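Local coordinates for putative regulatory protein SCO4313 (Streptomyces coelicolor, PDB 2OI8) that probably binds cis-regulatory DNA as a TetR-family transcription regulator, working as a helix-turn-helix protein, at residues G185-S188 with L189-A192; G193-T196 with G197-F200. All blocks are in the same frame, centred on the assembly; numbering follows the deposited sequence.

Contact 1: G185-S188 with L189-A192; sequences GVLS and LELA
V186 and E190 sit one turn apart on the last part of helix 170-191, their side chains running side by side in the same direction. The CG2 methyl of V186 lies 3.2 Å from OE2 of E190, and the same carboxylate oxygen is 3.6 Å from CD2 of L187, so OE2 touches a methyl of each of two aliphatic residues. The glutamate CG lies between the backbone N and the carbonyl carbon (chi1 56°), and from there the extended chain carries the carboxylate back along the preceding turn. CG of E190 passes 3.1 Å from the carbonyl O of V186. OE2 forms a salt bridge with R97 of helix 89-102 and OE1 accepts from S202 of helix 202-213, both within reach of a long acidic side chain.

The backbone supplies the i to i+4 bonds of an alpha-helix. L191 N reaches L187 O at 2.9 Å with an N-H...O angle of 167°, and E190 N to V186 O is nearly as straight; L189 N to G185 O is longer, at 3.2 Å. This helix belongs to the C-terminal domain of a TetR-type regulator, the all-helical part that carries the subunit interface in this family.

Apolar packing joins the helix to its neighbours. L187 and L191 turn to helix 89-102, L191 also meets helix 104-111, and V186 and L187 meet F206. L189 packs on F111 of the second subunit, and V186 on S181 of that subunit. S188 is small enough to fit against Y107, its OG hydrogen-bonded to H184 O.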
loop_
_atom_site.group_PDB
_atom_site.type_symbol
_atom_site.label_atom_id
_atom_site.label_comp_id
_atom_site.label_asym_id
_atom_site.label_seq_id
_atom_site.Cartn_x
_atom_site.Cartn_y
_atom_site.Cartn_z
ATOM N N GLY A 185 5.991 4.476 1.320
ATOM C CA GLY A 185 4.933 5.319 1.871
ATOM C C GLY A 185 4.494 6.282 0.805
ATOM O O GLY A 185 3.312 6.379 0.516
ATOM N N VAL A 186 5.441 6.969 0.171
ATOM C CA VAL A 186 5.038 7.888 -0.893
ATOM C C VAL A 186 4.673 7.195 -2.215
ATOM O O VAL A 186 3.692 7.557 -2.832
ATOM C CB VAL A 186 5.963 9.117 -1.041
ATOM C CG1 VAL A 186 7.123 9.048 -0.091
ATOM C CG2 VAL A 186 6.391 9.351 -2.492
ATOM N N LEU A 187 5.396 6.157 -2.600
ATOM C CA LEU A 187 5.055 5.456 -3.826
ATOM C C LEU A 187 3.663 4.857 -3.804
ATOM O O LEU A 187 2.897 5.010 -4.762
ATOM C CB LEU A 187 6.102 4.378 -4.166
ATOM C CG LEU A 187 7.450 4.941 -4.611
ATOM C CD1 LEU A 187 8.447 3.811 -4.812
ATOM C CD2 LEU A 187 7.294 5.803 -5.874
ATOM N N SER A 188 3.310 4.183 -2.726
ATOM C CA SER A 188 2.011 3.542 -2.738
ATOM C C SER A 188 0.894 4.523 -2.451
ATOM O O SER A 188 -0.217 4.355 -2.933
ATOM C CB SER A 188 1.987 2.353 -1.807
ATOM O OG SER A 188 2.528 2.734 -0.582
ATOM N N LEU A 189 1.186 5.589 -1.716
ATOM C CA LEU A 189 0.181 6.648 -1.563
ATOM C C LEU A 189 -0.099 7.307 -2.867
ATOM O O LEU A 189 -1.245 7.575 -3.156
ATOM C CB LEU A 189 0.559 7.701 -0.520
ATOM C CG LEU A 189 0.413 7.278 0.945
ATOM C CD1 LEU A 189 0.866 8.431 1.812
ATOM C CD2 LEU A 189 -1.035 6.895 1.282
ATOM N N GLU A 190 0.927 7.563 -3.678
ATOM C CA GLU A 190 0.651 8.140 -5.000
ATOM C C GLU A 190 -0.029 7.166 -5.950
ATOM O O GLU A 190 -1.068 7.507 -6.523
ATOM C CB GLU A 190 1.839 8.877 -5.638
ATOM C CG GLU A 190 3.134 8.145 -5.819
ATOM C CD GLU A 190 4.325 9.123 -5.964
ATOM O OE1 GLU A 190 4.166 10.207 -6.588
ATOM O OE2 GLU A 190 5.432 8.809 -5.454
ATOM N N LEU A 191 0.510 5.949 -6.056
ATOM C CA LEU A 191 -0.116 4.853 -6.831
ATOM C C LEU A 191 -1.529 4.439 -6.358
ATOM O O LEU A 191 -2.330 3.939 -7.149
ATOM C CB LEU A 191 0.804 3.629 -6.842
ATOM C CG LEU A 191 2.111 3.775 -7.648
ATOM C CD1 LEU A 191 2.920 2.456 -7.664
ATOM C CD2 LEU A 191 1.786 4.184 -9.081
ATOM N N ALA A 192 -1.822 4.623 -5.069
ATOM C CA ALA A 192 -3.142 4.330 -4.520
ATOM C C ALA A 192 -4.117 5.481 -4.754
ATOM O O ALA A 192 -5.248 5.412 -4.316
ATOM C CB ALA A 192 -3.033 4.019 -3.008
#

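Contact 2: G193-T196 with G197-F200; sequences GQFT and GMGF
F195 meets F200 and M198, a selenomethionine, in a small hydrophobic cluster. CZ of F200 comes over one face of the F195 ring, 3.6 Å from CD1, with the two ring planes inclined at 57°. The selenium arrives instead at the edge of that ring: SE of M198 lies 4.1 Å from CD1 of F195, near the ring plane, a Met-aromatic contact. Beyond SE the chain leads the M198 methyl away from the ring, CE ending 3.5 Å from the carbonyl O of Q194. Replacing F195 with an alanine would probably leave F200 CZ without the ring face it lies over and the selenium without its edge contact.

Behind the cluster, a type II beta turn from F195 to M198, closed by M198 N donating to F195 O at 3.1 Å, brings M198 back beside F195, and G199 leads on to F200. G197, at the third position, has phi 64°, which a residue without a side chain adopts easily. Upstream, G193 ends the helix in a Schellman motif, again with positive phi.

Q194 then reaches across the dimer, its OE1 hydrogen-bonded to Y72 of the second subunit, while M198 packs on M132 and F200 on H155 of that subunit. Within its own chain the loop joins helix 170-191 to helix 202-213, F195 wedging between L189 and E190 of the first and S202 and L205 of the second.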
loop_
_atom_site.group_PDB
_atom_site.type_symbol
_atom_site.label_atom_id
_atom_site.label_comp_id
_atom_site.label_asym_id
_atom_site.label_seq_id
_atom_site.Cartn_x
_atom_site.Cartn_y
_atom_site.Cartn_z
ATOM N N GLY A 193 -3.669 6.553 -5.406
ATOM C CA GLY A 193 -4.536 7.667 -5.774
ATOM C C GLY A 193 -4.773 8.702 -4.680
ATOM O O GLY A 193 -5.713 9.502 -4.785
ATOM N N GLN A 194 -3.912 8.725 -3.659
ATOM C CA GLN A 194 -4.166 9.549 -2.459
ATOM C C GLN A 194 -3.706 11.004 -2.507
ATOM O O GLN A 194 -4.008 11.765 -1.590
ATOM C CB GLN A 194 -3.621 8.876 -1.192
ATOM C CG GLN A 194 -4.199 7.510 -0.974
ATOM C CD GLN A 194 -5.709 7.557 -0.779
ATOM O OE1 GLN A 194 -6.205 8.249 0.120
ATOM N NE2 GLN A 194 -6.450 6.808 -1.610
ATOM N N PHE A 195 -2.986 11.383 -3.557
ATOM C CA PHE A 195 -2.525 12.761 -3.736
ATOM C C PHE A 195 -3.227 13.406 -4.942
ATOM O O PHE A 195 -2.911 14.526 -5.340
ATOM C CB PHE A 195 -0.998 12.809 -3.918
ATOM C CG PHE A 195 -0.197 12.247 -2.750
ATOM C CD1 PHE A 195 -0.500 12.588 -1.431
ATOM C CD2 PHE A 195 0.889 11.408 -2.986
ATOM C CE1 PHE A 195 0.253 12.079 -0.350
ATOM C CE2 PHE A 195 1.660 10.898 -1.916
ATOM C CZ PHE A 195 1.335 11.246 -0.594
ATOM N N THR A 196 -4.161 12.659 -5.534
ATOM C CA THR A 196 -5.163 13.193 -6.460
ATOM C C THR A 196 -5.940 14.296 -5.749
ATOM O O THR A 196 -6.392 14.132 -4.614
ATOM C CB THR A 196 -6.164 12.078 -6.930
ATOM O OG1 THR A 196 -5.512 11.219 -7.871
ATOM C CG2 THR A 196 -7.432 12.664 -7.591
ATOM N N GLY A 197 -6.087 15.425 -6.415
ATOM C CA GLY A 197 -6.796 16.536 -5.817
ATOM C C GLY A 197 -6.094 17.077 -4.583
ATOM O O GLY A 197 -6.718 17.725 -3.759
HETATM N N MSE A 198 -4.803 16.809 -4.436
HETATM C CA MSE A 198 -4.036 17.554 -3.453
HETATM C C MSE A 198 -3.105 18.559 -4.110
HETATM O O MSE A 198 -2.508 19.383 -3.427
HETATM C CB MSE A 198 -3.293 16.641 -2.491
HETATM C CG MSE A 198 -4.152 16.159 -1.339
HETATM SE SE MSE A 198 -3.108 15.341 0.117
HETATM C CE MSE A 198 -4.546 14.212 0.915
ATOM N N GLY A 199 -2.982 18.488 -5.434
ATOM C CA GLY A 199 -2.448 19.605 -6.226
ATOM C C GLY A 199 -0.990 19.995 -6.041
ATOM O O GLY A 199 -0.505 20.915 -6.700
ATOM N N PHE A 200 -0.289 19.324 -5.137
ATOM C CA PHE A 200 1.157 19.472 -5.066
ATOM C C PHE A 200 1.816 18.385 -5.916
ATOM O O PHE A 200 1.133 17.512 -6.468
ATOM C CB PHE A 200 1.666 19.469 -3.616
ATOM C CG PHE A 200 1.534 18.141 -2.913
ATOM C CD1 PHE A 200 2.519 17.161 -3.040
ATOM C CD2 PHE A 200 0.444 17.880 -2.095
ATOM C CE1 PHE A 200 2.397 15.940 -2.385
ATOM C CE2 PHE A 200 0.321 16.662 -1.434
ATOM C CZ PHE A 200 1.293 15.697 -1.579
#

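Contact 1 comes first along the chain and contact 2 follows without a break, their centres about 10 Å apart and on the same side of the chain's centre. The first is the last turns of helix 170-191 and the residue just after it; the second is the loop that leads from there to helix 202-213. They meet where the helix stops: L189 O and Q194 N, 2.9 Å apart, probably form a hydrogen bond, and CE2 of F195 comes to 4.0 Å from V186 O. Both lie in the C-terminal TetR-like domain and both touch the second subunit, so helix end and loop together contribute to the dimer interface.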